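Local coordinates for protein metallo-beta-lactamase (Simiduia agarivorans, PDB 6MFI) that probably hydrolyses beta-lactam antibiotics as a subclass B3 metallo-beta-lactamase whose active site holds two zinc ions, at residues V87-R90 with D91-R95; L130-S133 with P134-A138. All blocks are in the same frame, centred on the assembly; numbering follows the deposited sequence.

Contact 1 of 2, residues V87-R90 with D91-R95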
loop_
_atom_site.group_PDB
_atom_site.type_symbol
_atom_site.label_atom_id
_atom_site.label_comp_id
_atom_site.label_asym_id
_atom_site.label_seq_id
_atom_site.Cartn_x
_atom_site.Cartn_y
_atom_site.Cartn_z
ATOM N N VAL A 87 2.819 -9.616 -12.508
ATOM C CA VAL A 87 2.943 -9.615 -13.962
ATOM C C VAL A 87 2.267 -8.383 -14.549
ATOM O O VAL A 87 2.777 -7.766 -15.492
ATOM C CB VAL A 87 2.366 -10.917 -14.545
ATOM C CG1 VAL A 87 2.541 -10.951 -16.056
ATOM C CG2 VAL A 87 3.024 -12.126 -13.898
ATOM N N ILE A 88 1.114 -8.000 -13.996
ATOM C CA ILE A 88 0.423 -6.803 -14.463
ATOM C C ILE A 88 1.202 -5.552 -14.076
ATOM O O ILE A 88 1.279 -4.588 -14.848
ATOM C CB ILE A 88 -1.015 -6.777 -13.912
ATOM C CG1 ILE A 88 -1.811 -7.963 -14.461
ATOM C CG2 ILE A 88 -1.703 -5.465 -14.259
ATOM C CD1 ILE A 88 -2.824 -8.523 -13.490
ATOM N N VAL A 89 1.796 -5.546 -12.880
ATOM C CA VAL A 89 2.604 -4.406 -12.454
ATOM C C VAL A 89 3.817 -4.249 -13.359
ATOM O O VAL A 89 4.158 -3.136 -13.781
ATOM C CB VAL A 89 3.013 -4.567 -10.977
ATOM C CG1 VAL A 89 4.052 -3.521 -10.593
ATOM C CG2 VAL A 89 1.791 -4.471 -10.077
ATOM N N ARG A 90 4.485 -5.361 -13.676
ATOM C CA ARG A 90 5.605 -5.320 -14.610
ATOM C C ARG A 90 5.168 -4.786 -15.968
ATOM O O ARG A 90 5.869 -3.972 -16.581
ATOM C CB ARG A 90 6.207 -6.717 -14.762
ATOM C CG ARG A 90 7.580 -6.886 -14.147
ATOM C CD ARG A 90 8.259 -8.138 -14.675
ATOM N NE ARG A 90 7.506 -9.351 -14.365
ATOM C CZ ARG A 90 6.847 -10.073 -15.268
ATOM N NH1 ARG A 90 6.848 -9.706 -16.541
ATOM N NH2 ARG A 90 6.187 -11.162 -14.898
ATOM N N ASP A 91 4.010 -5.236 -16.455
ATOM C CA ASP A 91 3.504 -4.730 -17.723
ATOM C C ASP A 91 3.176 -3.246 -17.634
ATOM O O ASP A 91 3.497 -2.482 -18.548
ATOM C CB ASP A 91 2.271 -5.527 -18.146
ATOM C CG ASP A 91 1.869 -5.263 -19.582
ATOM O OD1 ASP A 91 2.754 -5.131 -20.450
ATOM O OD2 ASP A 91 0.649 -5.177 -19.837
ATOM N N ASN A 92 2.562 -2.810 -16.532
ATOM C CA ASN A 92 2.127 -1.418 -16.429
ATOM C C ASN A 92 3.313 -0.462 -16.367
ATOM O O ASN A 92 3.245 0.653 -16.897
ATOM C CB ASN A 92 1.227 -1.238 -15.204
ATOM C CG ASN A 92 -0.190 -1.701 -15.454
ATOM O OD1 ASN A 92 -0.582 -1.947 -16.596
ATOM N ND2 ASN A 92 -0.966 -1.836 -14.385
ATOM N N ILE A 93 4.403 -0.875 -15.718
ATOM C CA ILE A 93 5.603 -0.044 -15.679
ATOM C C ILE A 93 6.170 0.132 -17.082
ATOM O O ILE A 93 6.613 1.225 -17.459
ATOM C CB ILE A 93 6.642 -0.649 -14.715
ATOM C CG1 ILE A 93 6.117 -0.619 -13.278
ATOM C CG2 ILE A 93 7.968 0.093 -14.811
ATOM C CD1 ILE A 93 7.032 -1.291 -12.278
ATOM N N ALA A 94 6.153 -0.937 -17.882
ATOM C CA ALA A 94 6.637 -0.842 -19.254
ATOM C C ALA A 94 5.699 -0.018 -20.127
ATOM O O ALA A 94 6.157 0.660 -21.055
ATOM C CB ALA A 94 6.822 -2.241 -19.843
ATOM N N ARG A 95 4.393 -0.060 -19.850
ATOM C CA ARG A 95 3.444 0.738 -20.623
ATOM C C ARG A 95 3.726 2.226 -20.473
ATOM O O ARG A 95 3.597 2.993 -21.435
ATOM C CB ARG A 95 2.013 0.419 -20.194
ATOM C CG ARG A 95 1.542 -0.971 -20.578
ATOM C CD ARG A 95 0.130 -1.239 -20.084
ATOM N NE ARG A 95 -0.847 -0.338 -20.690
ATOM C CZ ARG A 95 -2.153 -0.584 -20.749
ATOM N NH1 ARG A 95 -2.641 -1.706 -20.239
ATOM N NH2 ARG A 95 -2.971 0.292 -21.317
#
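Two first torsions bring Ile88 and Asn92 alongside each other: CG2 of Ile88 stands anti to its own backbone N, next to the carbonyl carbon, while CG of Asn92 is turned back beside its N (chi1 -80°). The two side chains therefore run in the same direction, with Ile88 CG2 3.7 Å from Asn92 ND2. The neighbouring i/i+4 pair, one residue on, is purely aliphatic. Val89 carries CG1 anti to its N (chi1 170°), and the extended Ile93 slants across it, bringing CD1 to 4.1 Å from that methyl. Ile93 CG1 also lies 3.2 Å from Val89 O. The backbone keeps the i to i+4 bonding of an alpha helix, with Asn92 N 2.8 Å from Ile88 O; the last bond across the contact, Ala94 N to Arg90 O, is weak. Helix 85-95 is the crossover of a beta-alpha-beta unit between the parallel strands 74-78 and 103-107, and the buried side chains of Val89 and Ile93 both rest on Leu77 of the first strand. Val89 and Arg90 also touch Leu122 of helix 119-126. The buried amide of Asn92 is held from outside the helix: ND2 donates to the carbonyl oxygens of Gly47 and Val59, two bonds that anchor the amide.

Contact 2 of 2, residues L130-S133 with P134-A138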
loop_
_atom_site.group_PDB
_atom_site.type_symbol
_atom_site.label_atom_id
_atom_site.label_comp_id
_atom_site.label_asym_id
_atom_site.label_seq_id
_atom_site.Cartn_x
_atom_site.Cartn_y
_atom_site.Cartn_z
ATOM N N LEU A 130 14.780 -4.554 -1.176
ATOM C CA LEU A 130 13.462 -4.536 -0.559
ATOM C C LEU A 130 13.591 -4.115 0.899
ATOM O O LEU A 130 14.293 -4.768 1.678
ATOM C CB LEU A 130 12.801 -5.908 -0.675
ATOM C CG LEU A 130 11.536 -6.176 0.138
ATOM C CD1 LEU A 130 10.428 -5.208 -0.243
ATOM C CD2 LEU A 130 11.099 -7.610 -0.084
ATOM N N TYR A 131 12.922 -3.023 1.259
ATOM C CA TYR A 131 12.882 -2.535 2.628
ATOM C C TYR A 131 11.559 -2.928 3.269
ATOM O O TYR A 131 10.499 -2.821 2.646
ATOM C CB TYR A 131 13.052 -1.014 2.675
ATOM C CG TYR A 131 14.426 -0.526 2.274
ATOM C CD1 TYR A 131 14.759 -0.350 0.937
ATOM C CD2 TYR A 131 15.389 -0.235 3.232
ATOM C CE1 TYR A 131 16.010 0.098 0.565
ATOM C CE2 TYR A 131 16.646 0.215 2.868
ATOM C CZ TYR A 131 16.951 0.379 1.534
ATOM O OH TYR A 131 18.198 0.826 1.163
ATOM N N ALA A 132 11.622 -3.383 4.518
ATOM C CA ALA A 132 10.431 -3.870 5.196
ATOM C C ALA A 132 10.566 -3.660 6.696
ATOM O O ALA A 132 11.669 -3.681 7.244
ATOM C CB ALA A 132 10.183 -5.352 4.894
ATOM N N SER A 133 9.422 -3.460 7.351
ATOM C CA SER A 133 9.390 -3.407 8.801
ATOM C C SER A 133 9.793 -4.765 9.375
ATOM O O SER A 133 9.706 -5.787 8.690
ATOM C CB SER A 133 7.995 -3.011 9.285
ATOM O OG SER A 133 7.025 -3.959 8.876
ATOM N N PRO A 134 10.257 -4.795 10.630
ATOM C CA PRO A 134 10.695 -6.075 11.216
ATOM C C PRO A 134 9.649 -7.178 11.165
ATOM O O PRO A 134 9.983 -8.319 10.827
ATOM C CB PRO A 134 11.042 -5.688 12.659
ATOM C CG PRO A 134 11.455 -4.261 12.563
ATOM C CD PRO A 134 10.575 -3.652 11.505
ATOM N N ALA A 135 8.390 -6.871 11.489
ATOM C CA ALA A 135 7.355 -7.899 11.446
ATOM C C ALA A 135 7.064 -8.331 10.014
ATOM O O ALA A 135 6.841 -9.518 9.750
ATOM C CB ALA A 135 6.082 -7.397 12.126
ATOM N N ALA A 136 7.060 -7.382 9.076
ATOM C CA ALA A 136 6.837 -7.737 7.679
ATOM C C ALA A 136 8.025 -8.503 7.111
ATOM O O ALA A 136 7.844 -9.444 6.329
ATOM C CB ALA A 136 6.562 -6.480 6.855
ATOM N N ALA A 137 9.244 -8.121 7.499
ATOM C CA ALA A 137 10.435 -8.795 6.991
ATOM C C ALA A 137 10.444 -10.274 7.352
ATOM O O ALA A 137 10.940 -11.098 6.576
ATOM C CB ALA A 137 11.694 -8.111 7.520
ATOM N N ALA A 138 9.903 -10.629 8.520
ATOM C CA ALA A 138 9.821 -12.037 8.894
ATOM C C ALA A 138 8.865 -12.793 7.980
ATOM O O ALA A 138 9.104 -13.961 7.650
ATOM C CB ALA A 138 9.389 -12.170 10.353
#
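Ser133 OG and the methyl of Ala136 meet at the mouth of a helix, OG lying 3.3 Å from Ala136 CB. The hydroxyl is set between the backbone N and the carbonyl carbon of its own residue (chi1 61°), which turns it back over the first turn of helix 134-142. From there it accepts a weak capping bond from Ala136 N, 3.4 Å from OG, as befits a serine at the N-cap. The same residue's carbonyl does the firmer work: Ala137 N approaches Ser133 O almost head-on, with a C=O...N angle of 171° and a separation of 2.7 Å. Ser133 thus engages two successive N-H groups. Pro134, with no N-H to offer, occupies the first position of the helix. On the strand side, Ala132 directs its CB toward the helix and meets two methyls, Ala137 CB at 4.1 Å and Ala136 CB at 4.3 Å, contacts that join the strand end to the first turn. OG is also hydrogen-bonded to Gly191 O, so the cap is tied to the loop between strands 178-184 and 193-199, and Ser133 N is hydrogen-bonded to His108 NE2. Strand 129-132 lies between parallel strands 103-107 and 163-166 in the seven-stranded sheet; the N-to-C directions of strand 130-132 and helix 134-138 differ by 124°, with Ala137 resting on Val163 and Pro134 on Leu166.

How the contacts relate
Contacts 1 and 2 follow each other along the chain within the metallo-beta-lactamase fold, yet do not touch: their centres are 24 Å apart and their nearest atoms about 12 Å. The seven-stranded sheet relates them, since strand 103-107, which closes the crossover containing contact 1, lies next to strand 129-132 of contact 2. Each is nearer to ligands of a different zinc. The side chain of Val89 is about 10 Å from that of His115, a ligand of one zinc, whereas the side chain of Ala136 is about 7 Å from that of His110, a ligand of the other. Neither contact supplies a metal ligand itself.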